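Local structure of protein CLPV1 (Pseudomonas aeruginosa, 4UQW) at residues E24-F29 and F44-Q49; R33-V38 and L80-T85; D52-Q57 and V114-L119. The protein probably acts as the AAA+ ATPase that disassembles the contracted TssB-TssC sheath of a type VI secretion system, this fragment being its N domain. All blocks are in the same frame, centred on the assembly; numbering follows the deposited sequence.

Contact 1. Residues E24-F29 and F44-Q49; sequences EAATVF and FHQILQ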
loop_
_atom_site.group_PDB
_atom_site.type_symbol
_atom_site.label_atom_id
_atom_site.label_comp_id
_atom_site.label_asym_id
_atom_site.label_seq_id
_atom_site.Cartn_x
_atom_site.Cartn_y
_atom_site.Cartn_z
ATOM N N GLU A 24 -10.462 4.004 -0.732
ATOM C CA GLU A 24 -11.764 4.505 -0.278
ATOM C C GLU A 24 -12.092 3.955 1.091
ATOM O O GLU A 24 -12.491 4.711 1.975
ATOM C CB GLU A 24 -12.836 4.146 -1.321
ATOM C CG GLU A 24 -14.200 4.709 -0.949
ATOM C CD GLU A 24 -15.265 4.462 -2.037
ATOM O OE1 GLU A 24 -14.908 3.972 -3.132
ATOM O OE2 GLU A 24 -16.424 4.811 -1.763
ATOM N N ALA A 25 -11.936 2.654 1.299
ATOM C CA ALA A 25 -12.237 2.037 2.591
ATOM C C ALA A 25 -11.321 2.597 3.665
ATOM O O ALA A 25 -11.760 2.804 4.823
ATOM C CB ALA A 25 -12.086 0.519 2.512
ATOM N N ALA A 26 -10.038 2.809 3.317
ATOM C CA ALA A 26 -9.090 3.388 4.257
ATOM C C ALA A 26 -9.484 4.777 4.660
ATOM O O ALA A 26 -9.260 5.168 5.817
ATOM C CB ALA A 26 -7.718 3.447 3.629
ATOM N N THR A 27 -10.042 5.524 3.709
ATOM C CA THR A 27 -10.496 6.877 4.032
ATOM C C THR A 27 -11.663 6.830 5.002
ATOM O O THR A 27 -11.711 7.602 5.967
ATOM C CB THR A 27 -10.914 7.606 2.717
ATOM O OG1 THR A 27 -9.760 7.761 1.892
ATOM C CG2 THR A 27 -11.489 8.990 3.013
ATOM N N VAL A 28 -12.613 5.948 4.755
ATOM C CA VAL A 28 -13.785 5.848 5.643
ATOM C C VAL A 28 -13.312 5.464 7.059
ATOM O O VAL A 28 -13.766 6.032 8.084
ATOM C CB VAL A 28 -14.771 4.820 5.119
ATOM C CG1 VAL A 28 -15.870 4.476 6.207
ATOM C CG2 VAL A 28 -15.364 5.317 3.773
ATOM N N PHE A 29 -12.377 4.519 7.133
ATOM C CA PHE A 29 -11.857 4.066 8.446
ATOM C C PHE A 29 -11.109 5.168 9.161
ATOM O O PHE A 29 -11.292 5.378 10.371
ATOM C CB PHE A 29 -10.941 2.851 8.214
ATOM C CG PHE A 29 -10.360 2.241 9.466
ATOM C CD1 PHE A 29 -9.187 2.726 10.007
ATOM C CD2 PHE A 29 -10.962 1.150 10.054
ATOM C CE1 PHE A 29 -8.633 2.153 11.141
ATOM C CE2 PHE A 29 -10.407 0.555 11.176
ATOM C CZ PHE A 29 -9.244 1.064 11.718
ATOM N N PHE A 44 -2.926 -0.480 3.903
ATOM C CA PHE A 44 -2.478 -1.874 3.971
ATOM C C PHE A 44 -3.400 -2.682 4.911
ATOM O O PHE A 44 -3.739 -3.848 4.619
ATOM C CB PHE A 44 -1.013 -1.948 4.442
ATOM C CG PHE A 44 -0.055 -1.809 3.318
ATOM C CD1 PHE A 44 -0.298 -0.896 2.328
ATOM C CD2 PHE A 44 1.096 -2.609 3.224
ATOM C CE1 PHE A 44 0.590 -0.733 1.263
ATOM C CE2 PHE A 44 1.977 -2.447 2.131
ATOM C CZ PHE A 44 1.718 -1.520 1.187
ATOM N N HIS A 45 -3.819 -2.077 6.041
ATOM C CA HIS A 45 -4.758 -2.772 6.909
ATOM C C HIS A 45 -6.069 -3.123 6.111
ATOM O O HIS A 45 -6.577 -4.253 6.192
ATOM C CB HIS A 45 -5.033 -1.913 8.147
ATOM C CG HIS A 45 -6.158 -2.434 8.962
ATOM N ND1 HIS A 45 -6.018 -3.426 9.908
ATOM C CD2 HIS A 45 -7.478 -2.133 8.911
ATOM C CE1 HIS A 45 -7.202 -3.670 10.457
ATOM N NE2 HIS A 45 -8.101 -2.907 9.863
ATOM N N GLN A 46 -6.562 -2.174 5.326
ATOM C CA GLN A 46 -7.797 -2.428 4.584
ATOM C C GLN A 46 -7.601 -3.467 3.501
ATOM O O GLN A 46 -8.503 -4.324 3.266
ATOM C CB GLN A 46 -8.354 -1.120 3.973
ATOM C CG GLN A 46 -9.031 -0.260 5.041
ATOM C CD GLN A 46 -10.215 -0.879 5.703
ATOM O OE1 GLN A 46 -11.088 -1.526 5.079
ATOM N NE2 GLN A 46 -10.220 -0.752 6.989
ATOM N N ILE A 47 -6.450 -3.473 2.854
ATOM C CA ILE A 47 -6.191 -4.513 1.846
ATOM C C ILE A 47 -6.173 -5.891 2.504
ATOM O O ILE A 47 -6.790 -6.847 1.957
ATOM C CB ILE A 47 -4.826 -4.225 1.111
ATOM C CG1 ILE A 47 -4.953 -3.002 0.203
ATOM C CG2 ILE A 47 -4.347 -5.496 0.340
ATOM C CD1 ILE A 47 -3.575 -2.398 -0.165
ATOM N N LEU A 48 -5.584 -5.993 3.692
ATOM C CA LEU A 48 -5.444 -7.287 4.351
ATOM C C LEU A 48 -6.778 -7.757 4.946
ATOM O O LEU A 48 -6.881 -8.928 5.347
ATOM C CB LEU A 48 -4.349 -7.204 5.425
ATOM C CG LEU A 48 -2.993 -7.154 4.694
ATOM C CD1 LEU A 48 -1.948 -6.700 5.689
ATOM C CD2 LEU A 48 -2.625 -8.487 4.116
ATOM N N GLN A 49 -7.786 -6.859 5.024
ATOM C CA GLN A 49 -9.142 -7.251 5.462
ATOM C C GLN A 49 -9.924 -8.039 4.402
ATOM O O GLN A 49 -10.899 -8.726 4.757
ATOM C CB GLN A 49 -9.972 -6.024 5.851
ATOM C CG GLN A 49 -9.522 -5.354 7.151
ATOM C CD GLN A 49 -9.900 -6.175 8.372
ATOM O OE1 GLN A 49 -9.107 -6.972 8.856
ATOM N NE2 GLN A 49 -11.132 -5.998 8.858
#
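The side-chain amide of Gln46 reaches across to helix 17-33 and settles between Ala25 and Phe29, and it does so without a hydrogen bond between the two segments. Its NE2 lies obliquely beside the Phe29 ring, 3.7 Å from CD2, with CB and CG of the same residue only slightly farther. The other branch of the amide faces the alanine one turn earlier: OE1 is 3.4 Å from Ala25 CB. The amide thus spans one helical turn, with its nitrogen beside the aromatic residue and its oxygen beside the methyl group. Closer to its backbone, Gln46 CG lies near the Ala26 main chain, 3.7 Å from Ala26 N, and Ala26 and Gln46 form the nearest CA pair, 6.0 Å apart. A bend at chi2 (-62°) turns CD out of line with the start of the chain and toward Ala25.

Phe29 also meets a second residue of the facing helix. Its CG, anti to the backbone N, is carried toward that helix, and the ring lies obliquely beside that of His45, with centroids 5.4 Å apart and planes inclined at 41°. The closest atoms of this pair, Phe29 CE2 and His45 NE2, are 4.4 Å apart, which makes it a loose neighbour of the tighter amide packing. Leu77 of helix 66-79 touches the side chains of both Phe29 and His45, bringing a third helix to the pair.

The axes of the two short helical segments approach to 8.9 Å and their directions differ by 116°. Ala25, Ala26 and Phe29 of helix 17-33 thus pack on Gln46 and His45 of helix 40-49, a helix-helix crossing at the surface of the largely helical N domain of this Clp ATPase.

Contact 2. Residues R33-V38 and L80-T85; sequences RGNPYV and LPRGST
Two loops meet at the surface, where Gly34 and Asn35, just past the end of helix 17-33, lie against Pro81 to Ser84 in the connection between helix 66-79 and strand 89-90. Backbone carbonyls on both sides do the joining. Ser84 N donates to Gly34 O over 2.9 Å, on a lone pair. Asn35 ND2 gives a 2.8 Å hydrogen bond to Pro81 O, standing above that carbonyl's plane although the oxygen lies close to the plane of the amide. Asn35 CA adds a CA-H...O contact to the same oxygen.

Gly34, with positive phi (73°), ends helix 17-33 in a Schellman motif, and the chain then turns into strand 37-38, which runs parallel to strand 89-90. The two loops therefore meet just ahead of both strands of the small sheet.

The Asn35 amide is held at both ends, since OD1 is hydrogen-bonded with His42 NE2, while ND2 also donates to a water that accepts from Arg82 NE at 2.9 Å and is hydrogen-bonded with Leu80 O at 3.0 Å, joining both segments. Pro36 CD packs 4.1 Å from Pro81 CG, the two side chains crossing at about a right angle. Arg82 NH2 lies over one face of the Arg33 guanidinium, 3.8 Å from Arg33 NH2; Asp78, salt-bridged to Arg33 and a weak, long ion pair for Arg82, would offset this like-charge approach.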
loop_
_atom_site.group_PDB
_atom_site.type_symbol
_atom_site.label_atom_id
_atom_site.label_comp_id
_atom_site.label_asym_id
_atom_site.label_seq_id
_atom_site.Cartn_x
_atom_site.Cartn_y
_atom_site.Cartn_z
ATOM N N ARG A 33 -12.076 6.982 12.851
ATOM C CA ARG A 33 -11.142 7.040 13.986
ATOM C C ARG A 33 -10.712 8.435 14.374
ATOM O O ARG A 33 -10.085 8.628 15.429
ATOM C CB ARG A 33 -9.863 6.251 13.675
ATOM C CG ARG A 33 -10.105 4.827 13.256
ATOM C CD ARG A 33 -10.108 3.889 14.423
ATOM N NE ARG A 33 -8.742 3.492 14.712
ATOM C CZ ARG A 33 -8.405 2.515 15.539
ATOM N NH1 ARG A 33 -9.344 1.818 16.170
ATOM N NH2 ARG A 33 -7.123 2.244 15.726
ATOM N N GLY A 34 -10.982 9.393 13.504
ATOM C CA GLY A 34 -10.539 10.764 13.704
ATOM C C GLY A 34 -9.050 10.965 13.497
ATOM O O GLY A 34 -8.437 11.899 14.000
ATOM N N ASN A 35 -8.451 10.113 12.647
ATOM C CA ASN A 35 -7.024 10.284 12.334
ATOM C C ASN A 35 -6.862 11.383 11.263
ATOM O O ASN A 35 -7.749 11.535 10.390
ATOM C CB ASN A 35 -6.374 8.967 11.803
ATOM C CG ASN A 35 -6.505 7.782 12.754
ATOM O OD1 ASN A 35 -6.788 6.662 12.318
ATOM N ND2 ASN A 35 -6.327 8.032 14.094
ATOM N N PRO A 36 -5.781 12.169 11.299
ATOM C CA PRO A 36 -5.763 13.345 10.424
ATOM C C PRO A 36 -5.425 13.035 8.973
ATOM O O PRO A 36 -5.839 13.807 8.063
ATOM C CB PRO A 36 -4.679 14.250 11.037
ATOM C CG PRO A 36 -3.801 13.284 11.811
ATOM C CD PRO A 36 -4.758 12.235 12.355
ATOM N N TYR A 37 -4.728 11.909 8.732
ATOM C CA TYR A 37 -4.281 11.558 7.360
ATOM C C TYR A 37 -4.534 10.118 7.098
ATOM O O TYR A 37 -4.283 9.260 7.957
ATOM C CB TYR A 37 -2.736 11.859 7.134
ATOM C CG TYR A 37 -2.481 13.345 7.281
ATOM C CD1 TYR A 37 -2.781 14.215 6.230
ATOM C CD2 TYR A 37 -2.051 13.879 8.501
ATOM C CE1 TYR A 37 -2.641 15.589 6.379
ATOM C CE2 TYR A 37 -1.917 15.241 8.672
ATOM C CZ TYR A 37 -2.202 16.083 7.607
ATOM O OH TYR A 37 -2.075 17.440 7.774
ATOM N N VAL A 38 -5.023 9.827 5.882
ATOM C CA VAL A 38 -5.090 8.462 5.391
ATOM C C VAL A 38 -3.654 8.003 5.045
ATOM O O VAL A 38 -2.994 8.590 4.195
ATOM C CB VAL A 38 -5.971 8.358 4.164
ATOM C CG1 VAL A 38 -6.168 6.897 3.812
ATOM C CG2 VAL A 38 -7.332 9.011 4.470
ATOM N N LEU A 80 -1.974 6.112 16.180
ATOM C CA LEU A 80 -2.108 7.373 15.468
ATOM C C LEU A 80 -2.836 8.419 16.266
ATOM O O LEU A 80 -3.683 8.108 17.092
ATOM C CB LEU A 80 -2.875 7.158 14.156
ATOM C CG LEU A 80 -2.217 6.198 13.158
ATOM C CD1 LEU A 80 -3.125 5.960 11.956
ATOM C CD2 LEU A 80 -0.928 6.846 12.716
ATOM N N PRO A 81 -2.540 9.698 15.989
ATOM C CA PRO A 81 -3.289 10.750 16.680
ATOM C C PRO A 81 -4.776 10.706 16.330
ATOM O O PRO A 81 -5.134 10.359 15.172
ATOM C CB PRO A 81 -2.621 12.040 16.205
ATOM C CG PRO A 81 -1.785 11.726 15.106
ATOM C CD PRO A 81 -1.558 10.221 15.024
ATOM N N ARG A 82 -5.627 11.049 17.295
ATOM C CA ARG A 82 -7.071 10.946 17.121
ATOM C C ARG A 82 -7.748 12.261 17.390
ATOM O O ARG A 82 -7.097 13.248 17.701
ATOM C CB ARG A 82 -7.684 9.887 18.035
ATOM C CG ARG A 82 -7.218 8.456 17.821
ATOM C CD ARG A 82 -7.726 7.517 18.950
ATOM N NE ARG A 82 -7.373 6.106 18.724
ATOM C CZ ARG A 82 -7.846 5.071 19.428
ATOM N NH1 ARG A 82 -8.713 5.270 20.421
ATOM N NH2 ARG A 82 -7.447 3.825 19.149
ATOM N N GLY A 83 -9.071 12.253 17.268
ATOM C CA GLY A 83 -9.870 13.439 17.519
ATOM C C GLY A 83 -9.531 14.623 16.637
ATOM O O GLY A 83 -9.663 15.781 17.036
ATOM N N SER A 84 -9.112 14.336 15.418
ATOM C CA SER A 84 -8.779 15.373 14.478
ATOM C C SER A 84 -10.061 16.073 14.113
ATOM O O SER A 84 -11.047 15.426 13.758
ATOM C CB SER A 84 -8.095 14.774 13.235
ATOM O OG SER A 84 -7.821 15.775 12.280
ATOM N N THR A 85 -10.055 17.393 14.242
ATOM C CA THR A 85 -11.202 18.202 13.861
ATOM C C THR A 85 -10.898 18.879 12.528
ATOM O O THR A 85 -11.734 19.587 11.970
ATOM C CB THR A 85 -11.542 19.257 14.944
ATOM O OG1 THR A 85 -12.782 19.901 14.623
ATOM C CG2 THR A 85 -10.429 20.296 15.062
HETATM O O HOH W 1 -5.748 5.986 16.376
#

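Contact 3. Residues D52-Q57 and V114-L119; sequences DSDLHQ and VRTGYL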
loop_
_atom_site.group_PDB
_atom_site.type_symbol
_atom_site.label_atom_id
_atom_site.label_comp_id
_atom_site.label_asym_id
_atom_site.label_seq_id
_atom_site.Cartn_x
_atom_site.Cartn_y
_atom_site.Cartn_z
ATOM N N ASP A 52 -8.413 -11.951 -0.151
ATOM C CA ASP A 52 -7.127 -12.218 -0.794
ATOM C C ASP A 52 -6.687 -10.987 -1.559
ATOM O O ASP A 52 -7.501 -10.097 -1.857
ATOM C CB ASP A 52 -7.249 -13.440 -1.717
ATOM C CG ASP A 52 -5.899 -14.073 -2.078
ATOM O OD1 ASP A 52 -4.878 -13.858 -1.392
ATOM O OD2 ASP A 52 -5.883 -14.858 -3.070
ATOM N N SER A 53 -5.401 -10.945 -1.891
ATOM C CA SER A 53 -4.791 -9.838 -2.618
ATOM C C SER A 53 -3.341 -10.185 -2.923
ATOM O O SER A 53 -2.831 -11.189 -2.402
ATOM C CB SER A 53 -4.807 -8.533 -1.823
ATOM O OG SER A 53 -3.887 -8.655 -0.713
ATOM N N ASP A 54 -2.662 -9.346 -3.698
ATOM C CA ASP A 54 -1.222 -9.558 -3.880
ATOM C C ASP A 54 -0.512 -9.459 -2.535
ATOM O O ASP A 54 0.447 -10.178 -2.297
ATOM C CB ASP A 54 -0.576 -8.475 -4.752
ATOM C CG ASP A 54 -0.991 -8.521 -6.180
ATOM O OD1 ASP A 54 -1.618 -9.522 -6.614
ATOM O OD2 ASP A 54 -0.603 -7.553 -6.858
ATOM N N LEU A 55 -0.943 -8.523 -1.690
ATOM C CA LEU A 55 -0.285 -8.357 -0.402
ATOM C C LEU A 55 -0.399 -9.646 0.451
ATOM O O LEU A 55 0.580 -10.074 1.112
ATOM C CB LEU A 55 -0.900 -7.132 0.344
ATOM C CG LEU A 55 -0.227 -6.782 1.651
ATOM C CD1 LEU A 55 1.306 -6.505 1.505
ATOM C CD2 LEU A 55 -0.872 -5.479 2.128
ATOM N N HIS A 56 -1.588 -10.283 0.484
ATOM C CA HIS A 56 -1.721 -11.534 1.207
ATOM C C HIS A 56 -0.714 -12.549 0.737
ATOM O O HIS A 56 -0.105 -13.283 1.553
ATOM C CB HIS A 56 -3.101 -12.182 1.040
ATOM C CG HIS A 56 -4.255 -11.458 1.679
ATOM N ND1 HIS A 56 -4.726 -10.235 1.241
ATOM C CD2 HIS A 56 -5.111 -11.859 2.665
ATOM C CE1 HIS A 56 -5.810 -9.906 1.932
ATOM N NE2 HIS A 56 -6.063 -10.873 2.799
ATOM N N GLN A 57 -0.636 -12.706 -0.584
ATOM C CA GLN A 57 0.216 -13.739 -1.145
ATOM C C GLN A 57 1.685 -13.431 -0.970
ATOM O O GLN A 57 2.467 -14.347 -0.720
ATOM C CB GLN A 57 -0.118 -13.924 -2.646
ATOM C CG GLN A 57 -1.567 -14.429 -2.779
ATOM C CD GLN A 57 -1.743 -15.781 -2.079
ATOM O OE1 GLN A 57 -0.895 -16.664 -2.183
ATOM N NE2 GLN A 57 -2.809 -15.921 -1.313
ATOM N N VAL A 114 -2.114 -0.313 -11.689
ATOM C CA VAL A 114 -1.239 -0.577 -10.547
ATOM C C VAL A 114 -1.950 -1.497 -9.559
ATOM O O VAL A 114 -2.986 -1.144 -8.991
ATOM C CB VAL A 114 -0.838 0.760 -9.883
ATOM C CG1 VAL A 114 0.012 0.566 -8.580
ATOM C CG2 VAL A 114 -0.144 1.686 -10.920
ATOM N N ARG A 115 -1.399 -2.699 -9.405
ATOM C CA ARG A 115 -1.881 -3.672 -8.435
ATOM C C ARG A 115 -1.097 -3.526 -7.146
ATOM O O ARG A 115 -0.020 -2.898 -7.089
ATOM C CB ARG A 115 -1.759 -5.105 -8.993
ATOM C CG ARG A 115 -0.333 -5.501 -9.465
ATOM C CD ARG A 115 -0.369 -6.781 -10.338
ATOM N NE ARG A 115 -0.855 -7.917 -9.570
ATOM C CZ ARG A 115 -1.139 -9.078 -10.152
ATOM N NH1 ARG A 115 -1.025 -9.201 -11.491
ATOM N NH2 ARG A 115 -1.530 -10.094 -9.408
ATOM N N THR A 116 -1.587 -4.143 -6.090
ATOM C CA THR A 116 -0.910 -3.893 -4.805
ATOM C C THR A 116 0.505 -4.471 -4.765
ATOM O O THR A 116 1.364 -3.909 -4.060
ATOM C CB THR A 116 -1.733 -4.379 -3.573
ATOM O OG1 THR A 116 -1.874 -5.793 -3.578
ATOM C CG2 THR A 116 -3.115 -3.713 -3.569
ATOM N N GLY A 117 0.829 -5.472 -5.587
ATOM C CA GLY A 117 2.180 -5.989 -5.549
ATOM C C GLY A 117 3.128 -4.980 -6.175
ATOM O O GLY A 117 4.301 -4.917 -5.782
ATOM N N TYR A 118 2.641 -4.168 -7.132
ATOM C CA TYR A 118 3.521 -3.109 -7.661
ATOM C C TYR A 118 3.693 -1.987 -6.643
ATOM O O TYR A 118 4.749 -1.342 -6.623
ATOM C CB TYR A 118 2.952 -2.507 -8.957
ATOM C CG TYR A 118 2.746 -3.504 -10.069
ATOM C CD1 TYR A 118 3.355 -4.731 -10.080
ATOM C CD2 TYR A 118 1.892 -3.170 -11.117
ATOM C CE1 TYR A 118 3.161 -5.638 -11.141
ATOM C CE2 TYR A 118 1.677 -4.055 -12.189
ATOM C CZ TYR A 118 2.290 -5.280 -12.171
ATOM O OH TYR A 118 2.036 -6.200 -13.179
ATOM N N LEU A 119 2.674 -1.719 -5.816
ATOM C CA LEU A 119 2.861 -0.771 -4.724
ATOM C C LEU A 119 3.952 -1.253 -3.766
ATOM O O LEU A 119 4.801 -0.467 -3.348
ATOM C CB LEU A 119 1.590 -0.558 -3.887
ATOM C CG LEU A 119 0.384 -0.050 -4.653
ATOM C CD1 LEU A 119 -0.863 -0.169 -3.745
ATOM C CD2 LEU A 119 0.568 1.437 -5.026
#
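The carboxylate of Asp54 and the guanidinium of Arg115 meet edge to edge, their planes only 22° apart. Arg115 grips side-on with two nitrogens: NE donates to the syn lone pair of Asp54 OD2 at 2.7 Å, and NH2 reaches OD1 at 2.9 Å with an almost straight bond (171°). Within its own segment, Arg115 CG rests 3.5 Å above the plane of the Tyr118 ring, over its centre. On the other segment, the His56 ring carries Asp52 CA over one face and has Ser53 OG in plane at its edge.

Asp54 OD2 has a second donor, for Gly117 N comes to its anti lone pair at 2.8 Å. With Ser53 and Arg115 at N-cap positions, the starts of helices 54-61 and 116-124 come together, Asp54 CA 5.2 Å from Gly117 CA, and the carboxylate of one sits beside the first turn of the other. A negative group at that end should be favoured by the local helix dipole as well as by the arginine.

Thr116 OG1 lies 3.2 Å from Asp54 CB and takes a weak, bent hydrogen bond from Leu55 N; its stronger polar partner is Glu161, whose OE2 also accepts from Asp54 N. The C-terminal tail completes this buried polar network: Ser159 OG hydrogen-bonds with Asp54 OD1, and Asn162 OD1 with Arg115 NH2.

How the contacts relate
Depth in the fold separates the three contacts. Contact 3 is buried and is the one with a salt bridge between its own two segments, whereas contacts 1 and 2 lie at the surface, the first relying on packing alone and the second on backbone carbonyls, an asparagine amide and a water. Contacts 1 and 2 adjoin: helix 17-33 leads into strand 37-38 and then into helix 40-49, and Val38 packs back on Ala26 and Thr27. Contact 1 also borders contact 3, where Phe44 meets Leu55 and Ile47 meets Ser53. Contacts 2 and 3 lie on opposite sides of the chain's centre, their nearest atoms about 12 Å apart.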